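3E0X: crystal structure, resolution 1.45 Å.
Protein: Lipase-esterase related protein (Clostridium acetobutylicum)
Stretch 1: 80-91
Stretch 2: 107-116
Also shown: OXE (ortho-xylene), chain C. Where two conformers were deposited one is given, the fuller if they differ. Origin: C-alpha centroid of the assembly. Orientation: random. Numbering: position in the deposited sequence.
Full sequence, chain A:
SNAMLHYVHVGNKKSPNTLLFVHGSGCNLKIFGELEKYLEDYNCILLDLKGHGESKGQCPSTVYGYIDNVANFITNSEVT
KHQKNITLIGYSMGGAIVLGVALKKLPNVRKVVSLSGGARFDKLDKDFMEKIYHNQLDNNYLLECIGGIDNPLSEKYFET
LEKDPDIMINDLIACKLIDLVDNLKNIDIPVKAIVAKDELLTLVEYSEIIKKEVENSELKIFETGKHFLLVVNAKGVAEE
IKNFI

Stretch 1 80-91: TKHQKNITLIGY
Stretch 2, residues 107-116: PNVRKVVSLS

The strand of residues 86-91 runs parallel to the one that includes V109 to V113, their axes approaching to 4.6 Å and inclined by 15°. I86 pairs with V109; a bulge at R110 (phi/psi -107/-26) then shifts the register by one, so that T87, L88, I89, G90 and Y91 pair with K111 through L115 in order, with CA-CA distances of 4.7-5.1 Å. The even-numbered residues of the first strand carry the hydrogen bonds: I86 N to N108 O (3.0 Å), R110 N to I86 O (2.8 Å), L88 N to K111 O (3.0 Å), V113 N to L88 O (2.7 Å), G90 N to V113 O (2.9 Å) and L115 N to G90 O (2.8 Å).

I86, L88, V109, V112 and S114 share one face. L88 adopts mt (chi1 -53°, chi2 180°), which places CD1 3.8 Å from both V109 CG1 and V112 CG2; both valines are t. G90 has no side chain to add here. On the other face, I89 is mm, and its chi2 of -68° brings CD1 back to 3.7 Å from V113 CG2, with V113 also t. Y91 has chi1 165° and chi2 56°, L115 is tp, and Y91 CD1 lies 4.4 Å from L115 CG; L115 O and S116 CB lie at the ring edge, while Y91 CE2 approaches ortho-xylene C2' to 3.3 Å.

Before the strand, T80-Q83 forms a type I turn closed by Q83 N to T80 O (3.0 Å). N108 (m, chi2 -35°) points toward this loop, its CB 3.0 Å from Q83 O. Its ND2 donates to water 2 (2.8 Å), which in turn donates to K81 O (2.7 Å) and accepts from K84 NZ (2.6 Å); the mmtt side chain of K84 runs out to water 2, through which NZ is linked to K81 O. Water 4 links N85 OD1 (2.8 Å), T87 OG1 (2.9 Å) and NZ of the mttp K111 (3.2 Å).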

# COMPACT_ATOMS: atom_id res chain seq x y z
N THR A 80 3.40 -14.71 -10.76
CA THR A 80 4.40 -13.65 -10.96
C THR A 80 5.78 -14.14 -11.36
O THR A 80 6.55 -13.35 -11.91
CB THR A 80 4.61 -12.81 -9.68
OG1 THR A 80 4.94 -13.68 -8.60
CG2 THR A 80 3.36 -12.02 -9.34
N LYS A 81 6.11 -15.41 -11.08
CA LYS A 81 7.51 -15.85 -11.20
C LYS A 81 8.05 -15.73 -12.62
O LYS A 81 9.25 -15.52 -12.79
CB LYS A 81 7.72 -17.25 -10.64
CG LYS A 81 7.11 -18.34 -11.49
CD LYS A 81 7.19 -19.77 -10.90
CE LYS A 81 8.62 -20.29 -10.87
NZ LYS A 81 8.69 -21.57 -10.13
N HIS A 82 7.16 -15.79 -13.61
CA HIS A 82 7.55 -15.67 -15.03
C HIS A 82 7.28 -14.31 -15.67
O HIS A 82 7.59 -14.11 -16.86
CB HIS A 82 6.89 -16.77 -15.86
CG HIS A 82 7.19 -18.15 -15.36
ND1 HIS A 82 8.48 -18.62 -15.24
CD2 HIS A 82 6.39 -19.14 -14.92
CE1 HIS A 82 8.46 -19.85 -14.77
NE2 HIS A 82 7.20 -20.19 -14.56
N GLN A 83 6.70 -13.38 -14.90
CA GLN A 83 6.31 -12.07 -15.42
C GLN A 83 7.54 -11.17 -15.39
O GLN A 83 8.21 -11.09 -14.39
CB GLN A 83 5.17 -11.47 -14.59
CG GLN A 83 3.83 -12.16 -14.78
CD GLN A 83 3.20 -11.90 -16.15
OE1 GLN A 83 2.09 -12.41 -16.43
NE2 GLN A 83 3.87 -11.13 -17.00
N LYS A 84 7.83 -10.51 -16.51
CA LYS A 84 9.07 -9.77 -16.64
C LYS A 84 8.95 -8.27 -16.40
O LYS A 84 9.97 -7.57 -16.34
CB LYS A 84 9.66 -10.03 -18.03
CG LYS A 84 9.99 -11.51 -18.34
CD LYS A 84 11.03 -12.13 -17.43
CE LYS A 84 11.19 -13.62 -17.82
NZ LYS A 84 12.00 -14.41 -16.84
N ASN A 85 7.72 -7.77 -16.28
CA ASN A 85 7.51 -6.33 -16.09
C ASN A 85 6.48 -6.03 -15.00
O ASN A 85 5.33 -5.64 -15.28
CB ASN A 85 7.09 -5.67 -17.42
CG ASN A 85 6.97 -4.16 -17.31
OD1 ASN A 85 7.60 -3.54 -16.45
ND2 ASN A 85 6.14 -3.56 -18.16
N ILE A 86 6.90 -6.22 -13.76
CA ILE A 86 6.03 -6.01 -12.60
C ILE A 86 6.18 -4.60 -12.04
O ILE A 86 7.30 -4.16 -11.74
CB ILE A 86 6.29 -7.07 -11.49
CG1 ILE A 86 6.09 -8.48 -12.03
CG2 ILE A 86 5.34 -6.86 -10.32
CD1 ILE A 86 6.58 -9.58 -11.09
N THR A 87 5.04 -3.92 -11.88
CA THR A 87 4.97 -2.68 -11.12
C THR A 87 4.26 -2.97 -9.81
O THR A 87 3.19 -3.57 -9.81
CB THR A 87 4.19 -1.58 -11.89
OG1 THR A 87 4.87 -1.33 -13.13
CG2 THR A 87 4.11 -0.28 -11.09
N LEU A 88 4.88 -2.58 -8.71
CA LEU A 88 4.26 -2.74 -7.41
C LEU A 88 3.49 -1.48 -7.07
O LEU A 88 3.97 -0.36 -7.29
CB LEU A 88 5.32 -2.97 -6.32
CG LEU A 88 6.31 -4.09 -6.56
CD1 LEU A 88 7.28 -4.14 -5.36
CD2 LEU A 88 5.60 -5.42 -6.76
N ILE A 89 2.28 -1.67 -6.55
CA ILE A 89 1.40 -0.58 -6.13
C ILE A 89 1.11 -0.81 -4.66
O ILE A 89 0.39 -1.75 -4.35
CB ILE A 89 0.04 -0.66 -6.92
CG1 ILE A 89 0.27 -0.66 -8.44
CG2 ILE A 89 -0.90 0.44 -6.47
CD1 ILE A 89 0.80 0.63 -9.01
N GLY A 90 1.67 0.02 -3.78
CA GLY A 90 1.48 -0.19 -2.36
C GLY A 90 0.74 0.97 -1.72
O GLY A 90 1.12 2.13 -1.92
N TYR A 91 -0.29 0.66 -0.95
CA TYR A 91 -1.08 1.68 -0.28
C TYR A 91 -0.84 1.69 1.22
O TYR A 91 -0.82 0.63 1.82
CB TYR A 91 -2.56 1.33 -0.52
CG TYR A 91 -3.57 2.04 0.37
CD1 TYR A 91 -3.62 3.44 0.45
CD2 TYR A 91 -4.47 1.31 1.15
CE1 TYR A 91 -4.57 4.11 1.25
CE2 TYR A 91 -5.40 1.95 1.99
CZ TYR A 91 -5.46 3.35 2.03
OH TYR A 91 -6.39 3.99 2.81
N PRO A 107 14.68 -9.41 -9.90
CA PRO A 107 14.95 -9.06 -11.30
C PRO A 107 13.74 -8.55 -12.07
O PRO A 107 13.92 -7.75 -12.99
CB PRO A 107 15.51 -10.37 -11.91
CG PRO A 107 15.16 -11.44 -10.96
CD PRO A 107 15.09 -10.79 -9.60
N ASN A 108 12.54 -8.99 -11.71
CA ASN A 108 11.33 -8.67 -12.49
C ASN A 108 10.51 -7.49 -11.98
O ASN A 108 9.52 -7.12 -12.61
CB ASN A 108 10.44 -9.91 -12.71
CG ASN A 108 11.19 -11.05 -13.42
OD1 ASN A 108 12.05 -10.83 -14.29
ND2 ASN A 108 10.86 -12.28 -13.03
N VAL A 109 10.92 -6.90 -10.85
CA VAL A 109 10.22 -5.74 -10.32
C VAL A 109 10.86 -4.52 -10.97
O VAL A 109 12.05 -4.24 -10.77
CB VAL A 109 10.31 -5.67 -8.79
CG1 VAL A 109 9.76 -4.33 -8.29
CG2 VAL A 109 9.53 -6.83 -8.18
N ARG A 110 10.08 -3.81 -11.78
CA ARG A 110 10.62 -2.76 -12.64
C ARG A 110 10.30 -1.34 -12.19
O ARG A 110 11.02 -0.40 -12.51
CB ARG A 110 10.17 -2.95 -14.09
CG ARG A 110 10.55 -4.32 -14.69
CD ARG A 110 12.07 -4.54 -14.79
NE ARG A 110 12.64 -3.54 -15.70
CZ ARG A 110 13.72 -2.80 -15.42
NH1 ARG A 110 14.40 -2.96 -14.29
NH2 ARG A 110 14.10 -1.87 -16.30
N LYS A 111 9.19 -1.17 -11.45
CA LYS A 111 8.78 0.15 -10.96
C LYS A 111 7.98 -0.05 -9.69
O LYS A 111 7.38 -1.11 -9.47
CB LYS A 111 7.88 0.88 -11.96
CG LYS A 111 8.54 1.24 -13.26
CD LYS A 111 7.61 2.11 -14.10
CE LYS A 111 8.27 2.48 -15.45
NZ LYS A 111 8.63 1.23 -16.18
N VAL A 112 7.92 1.00 -8.88
CA VAL A 112 7.10 0.96 -7.67
C VAL A 112 6.30 2.24 -7.51
O VAL A 112 6.80 3.32 -7.81
CB VAL A 112 7.99 0.71 -6.42
CG1 VAL A 112 7.28 1.06 -5.12
CG2 VAL A 112 8.55 -0.71 -6.43
N VAL A 113 5.06 2.11 -7.03
CA VAL A 113 4.25 3.26 -6.66
C VAL A 113 3.87 3.16 -5.19
O VAL A 113 3.37 2.12 -4.72
CB VAL A 113 2.94 3.26 -7.47
CG1 VAL A 113 2.04 4.41 -7.04
CG2 VAL A 113 3.24 3.36 -8.97
N SER A 114 4.12 4.25 -4.47
CA SER A 114 3.69 4.36 -3.08
C SER A 114 2.51 5.31 -3.03
O SER A 114 2.67 6.52 -3.28
CB SER A 114 4.83 4.88 -2.18
OG SER A 114 4.37 5.14 -0.85
N LEU A 115 1.33 4.76 -2.73
CA LEU A 115 0.09 5.50 -2.74
C LEU A 115 -0.31 5.77 -1.29
O LEU A 115 -0.55 4.82 -0.53
CB LEU A 115 -0.97 4.63 -3.43
CG LEU A 115 -2.42 5.05 -3.48
CD1 LEU A 115 -2.52 6.42 -4.10
CD2 LEU A 115 -3.20 3.99 -4.27
N SER A 116 -0.35 7.05 -0.91
CA SER A 116 -0.70 7.41 0.47
C SER A 116 0.13 6.57 1.46
O SER A 116 -0.41 5.92 2.36
CB SER A 116 -2.20 7.24 0.72
OG SER A 116 -2.97 7.82 -0.31
C1 OXE C . -5.20 3.01 7.02
C2 OXE C . -5.84 2.07 6.07
C3 OXE C . -7.22 1.94 6.03
C4 OXE C . -7.99 2.74 6.89
C5 OXE C . -7.40 3.63 7.79
C6 OXE C . -6.01 3.78 7.86
C1' OXE C . -3.70 3.14 7.03
C2' OXE C . -4.97 1.23 5.18
O HOH W 1 9.38 -12.64 -10.46
O HOH W 2 11.27 -14.77 -14.35
O HOH W 3 12.46 -8.72 -15.85
O HOH W 4 7.11 -1.26 -14.96